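Local coordinates for protein geranylgeranyl pyrophosphate synthase (Corynebacterium glutamicum, PDB 3LK5) that probably condenses allylic and isopentenyl diphosphates in a magnesium-dependent reaction of isoprenoid biosynthesis, as other members of the FPP/GGPP synthase family do, at residues Val24-Leu33 with Glu88-Phe99. Numbering follows the deposited sequence.
Sequences VVRDRLTQFL and ESVLDAAASLEF
Arg-28 of helix 24-33 lies as a knob among Glu-88, Leu-91, Asp-92 and Ala-95 of helix 88-99, where the two axes pass 9.2 Å apart, nearly at right angles. Its CB rests on the methyl of Ala-95, with CB to CB 3.8 Å, and also comes beside Asp-92 OD1. CG and CD then run over CB of Leu-91, and bends at chi2 (-48°) and chi3 (-56°) fold the chain into a side-on salt bridge with Asp-92, both oxygens near the guanidinium plane. NE gives a nearly straight bond to Asp-92 OD1 (2.8 Å), reaching it from above the carboxylate plane, while NH2 makes a longer one to Asp-92 OD2 (3.3 Å), on the syn side but tilted from that plane. Beyond, NH2 approaches CB of Glu-88, whose CA lies above one guanidinium face, offset toward its rim. A water donates to both Arg-28 O and Asp-92 OD1, tying the carboxylate to the backbone of the facing helix as well. On the apolar side, Leu-29 CD2 packs 3.7 Å from Phe-99 CE2. Leu-33 CD2 comes to the edge of the same ring, and the Phe-32 ring meets it obliquely, planes 59° apart. Glu-98 lends its CB and CG to Leu-29 and Val-25 while its carboxylate pairs with Arg-64. The crossing joins helix 21-43 to helix 87-111 of the all-helical prenyl synthase fold, with helices 45-59, 65-78 and 144-164 packing around it.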
# COMPACT_ATOMS: atom_id res chain seq x y z
N VAL A 24 -16.01 -18.05 8.44
CA VAL A 24 -16.22 -16.86 9.25
C VAL A 24 -15.42 -15.69 8.63
O VAL A 24 -15.94 -14.59 8.54
CB VAL A 24 -15.79 -17.10 10.73
CG1 VAL A 24 -15.86 -15.83 11.52
CG2 VAL A 24 -16.72 -18.18 11.37
N VAL A 25 -14.19 -15.96 8.21
CA VAL A 25 -13.34 -14.91 7.60
C VAL A 25 -14.03 -14.36 6.34
O VAL A 25 -14.14 -13.15 6.18
CB VAL A 25 -11.94 -15.44 7.28
CG1 VAL A 25 -11.10 -14.42 6.42
CG2 VAL A 25 -11.20 -15.81 8.60
N ARG A 26 -14.53 -15.26 5.48
CA ARG A 26 -15.24 -14.84 4.27
C ARG A 26 -16.45 -13.98 4.59
O ARG A 26 -16.66 -12.97 3.91
CB ARG A 26 -15.65 -16.05 3.41
CG ARG A 26 -16.19 -15.68 2.01
CD ARG A 26 -16.60 -16.97 1.24
NE ARG A 26 -16.88 -16.70 -0.19
CZ ARG A 26 -18.00 -16.15 -0.67
NH1 ARG A 26 -18.97 -15.73 0.14
NH2 ARG A 26 -18.13 -15.97 -2.00
N ASP A 27 -17.23 -14.33 5.62
CA ASP A 27 -18.31 -13.45 6.08
C ASP A 27 -17.83 -12.04 6.46
O ASP A 27 -18.49 -11.05 6.12
CB ASP A 27 -19.04 -14.01 7.32
CG ASP A 27 -19.98 -15.16 6.99
OD1 ASP A 27 -20.42 -15.29 5.84
OD2 ASP A 27 -20.27 -15.96 7.90
N ARG A 28 -16.78 -11.95 7.26
CA ARG A 28 -16.30 -10.61 7.67
C ARG A 28 -15.85 -9.78 6.46
O ARG A 28 -16.13 -8.58 6.38
CB ARG A 28 -15.13 -10.73 8.68
CG ARG A 28 -15.42 -11.60 9.95
CD ARG A 28 -16.77 -11.26 10.63
NE ARG A 28 -16.93 -9.86 11.01
CZ ARG A 28 -18.06 -9.35 11.51
NH1 ARG A 28 -19.13 -10.15 11.69
NH2 ARG A 28 -18.13 -8.07 11.84
N LEU A 29 -15.13 -10.42 5.54
CA LEU A 29 -14.64 -9.74 4.35
C LEU A 29 -15.81 -9.31 3.48
O LEU A 29 -15.76 -8.21 2.90
CB LEU A 29 -13.69 -10.63 3.52
CG LEU A 29 -12.36 -10.97 4.24
CD1 LEU A 29 -11.70 -12.10 3.46
CD2 LEU A 29 -11.46 -9.66 4.34
N THR A 30 -16.83 -10.17 3.37
CA THR A 30 -18.05 -9.79 2.63
C THR A 30 -18.69 -8.54 3.18
O THR A 30 -19.04 -7.62 2.42
CB THR A 30 -19.10 -10.96 2.59
OG1 THR A 30 -18.48 -12.10 2.00
CG2 THR A 30 -20.31 -10.55 1.76
N GLN A 31 -18.85 -8.49 4.50
CA GLN A 31 -19.46 -7.33 5.12
C GLN A 31 -18.67 -6.04 4.85
O GLN A 31 -19.25 -4.97 4.57
CB GLN A 31 -19.63 -7.54 6.62
CG GLN A 31 -20.51 -8.76 6.87
CD GLN A 31 -21.23 -8.73 8.19
OE1 GLN A 31 -21.84 -9.73 8.58
NE2 GLN A 31 -21.16 -7.60 8.91
N PHE A 32 -17.35 -6.17 4.90
CA PHE A 32 -16.50 -4.99 4.70
C PHE A 32 -16.62 -4.49 3.26
O PHE A 32 -16.78 -3.27 3.01
CB PHE A 32 -15.04 -5.34 5.05
CG PHE A 32 -14.08 -4.18 4.84
CD1 PHE A 32 -13.49 -3.96 3.60
CD2 PHE A 32 -13.81 -3.29 5.88
CE1 PHE A 32 -12.62 -2.85 3.38
CE2 PHE A 32 -12.94 -2.17 5.70
CZ PHE A 32 -12.33 -1.96 4.45
N LEU A 33 -16.50 -5.41 2.31
CA LEU A 33 -16.59 -5.09 0.88
C LEU A 33 -17.94 -4.50 0.50
O LEU A 33 -18.01 -3.49 -0.25
CB LEU A 33 -16.23 -6.30 0.02
CG LEU A 33 -14.72 -6.61 0.11
CD1 LEU A 33 -14.43 -8.07 -0.38
CD2 LEU A 33 -13.91 -5.61 -0.72
N GLU A 88 -16.92 -9.55 17.18
CA GLU A 88 -16.92 -9.10 15.80
C GLU A 88 -15.66 -8.28 15.48
O GLU A 88 -15.12 -8.33 14.35
CB GLU A 88 -18.16 -8.21 15.59
CG GLU A 88 -19.50 -8.91 15.84
CD GLU A 88 -19.86 -9.18 17.35
OE1 GLU A 88 -19.24 -8.68 18.32
OE2 GLU A 88 -20.86 -9.92 17.54
N SER A 89 -15.24 -7.48 16.45
CA SER A 89 -14.03 -6.61 16.26
C SER A 89 -12.77 -7.45 16.18
O SER A 89 -11.87 -7.16 15.39
CB SER A 89 -13.91 -5.58 17.39
OG SER A 89 -15.09 -4.77 17.47
N VAL A 90 -12.68 -8.45 17.05
CA VAL A 90 -11.54 -9.37 16.98
C VAL A 90 -11.50 -10.08 15.66
O VAL A 90 -10.41 -10.21 15.02
CB VAL A 90 -11.57 -10.38 18.16
CG1 VAL A 90 -10.40 -11.37 18.05
CG2 VAL A 90 -11.55 -9.63 19.49
N LEU A 91 -12.67 -10.56 15.21
CA LEU A 91 -12.72 -11.30 13.95
C LEU A 91 -12.38 -10.39 12.75
O LEU A 91 -11.76 -10.84 11.79
CB LEU A 91 -14.14 -11.91 13.73
CG LEU A 91 -14.49 -13.00 14.76
CD1 LEU A 91 -15.98 -13.43 14.59
CD2 LEU A 91 -13.58 -14.20 14.60
N ASP A 92 -12.80 -9.14 12.82
CA ASP A 92 -12.45 -8.20 11.74
C ASP A 92 -10.97 -7.90 11.71
O ASP A 92 -10.37 -7.81 10.61
CB ASP A 92 -13.23 -6.90 11.90
CG ASP A 92 -14.66 -7.01 11.37
OD1 ASP A 92 -15.01 -7.93 10.62
OD2 ASP A 92 -15.46 -6.17 11.74
N ALA A 93 -10.38 -7.75 12.91
CA ALA A 93 -8.90 -7.59 12.98
C ALA A 93 -8.19 -8.77 12.36
O ALA A 93 -7.26 -8.58 11.56
CB ALA A 93 -8.41 -7.35 14.44
N ALA A 94 -8.61 -10.00 12.73
CA ALA A 94 -8.03 -11.17 12.10
C ALA A 94 -8.20 -11.22 10.59
O ALA A 94 -7.24 -11.51 9.85
CB ALA A 94 -8.62 -12.50 12.78
N ALA A 95 -9.41 -10.90 10.13
CA ALA A 95 -9.75 -10.98 8.72
C ALA A 95 -9.02 -9.94 7.88
O ALA A 95 -8.78 -10.17 6.68
CB ALA A 95 -11.29 -10.83 8.53
N SER A 96 -8.67 -8.81 8.49
CA SER A 96 -8.01 -7.71 7.75
C SER A 96 -6.69 -8.21 7.10
O SER A 96 -6.24 -7.68 6.09
CB SER A 96 -7.71 -6.51 8.66
OG SER A 96 -6.64 -6.83 9.54
N LEU A 97 -6.07 -9.23 7.72
CA LEU A 97 -4.87 -9.84 7.14
C LEU A 97 -5.06 -10.36 5.72
O LEU A 97 -4.09 -10.38 4.95
CB LEU A 97 -4.37 -10.99 8.02
CG LEU A 97 -3.99 -10.54 9.43
CD1 LEU A 97 -3.52 -11.75 10.23
CD2 LEU A 97 -2.85 -9.50 9.40
N GLU A 98 -6.28 -10.77 5.36
CA GLU A 98 -6.53 -11.19 3.98
C GLU A 98 -6.34 -10.06 2.96
O GLU A 98 -5.98 -10.32 1.80
CB GLU A 98 -7.96 -11.73 3.83
CG GLU A 98 -8.13 -13.06 4.55
CD GLU A 98 -7.10 -14.11 4.02
OE1 GLU A 98 -7.08 -14.41 2.80
OE2 GLU A 98 -6.26 -14.56 4.80
N PHE A 99 -6.60 -8.82 3.38
CA PHE A 99 -6.32 -7.71 2.44
C PHE A 99 -4.83 -7.46 2.23
O PHE A 99 -4.41 -7.09 1.13
CB PHE A 99 -7.05 -6.44 2.90
CG PHE A 99 -8.48 -6.40 2.51
CD1 PHE A 99 -8.86 -6.40 1.17
CD2 PHE A 99 -9.46 -6.29 3.49
CE1 PHE A 99 -10.20 -6.30 0.80
CE2 PHE A 99 -10.80 -6.19 3.13
CZ PHE A 99 -11.16 -6.21 1.77
O HOH W 1 -16.51 -6.99 8.61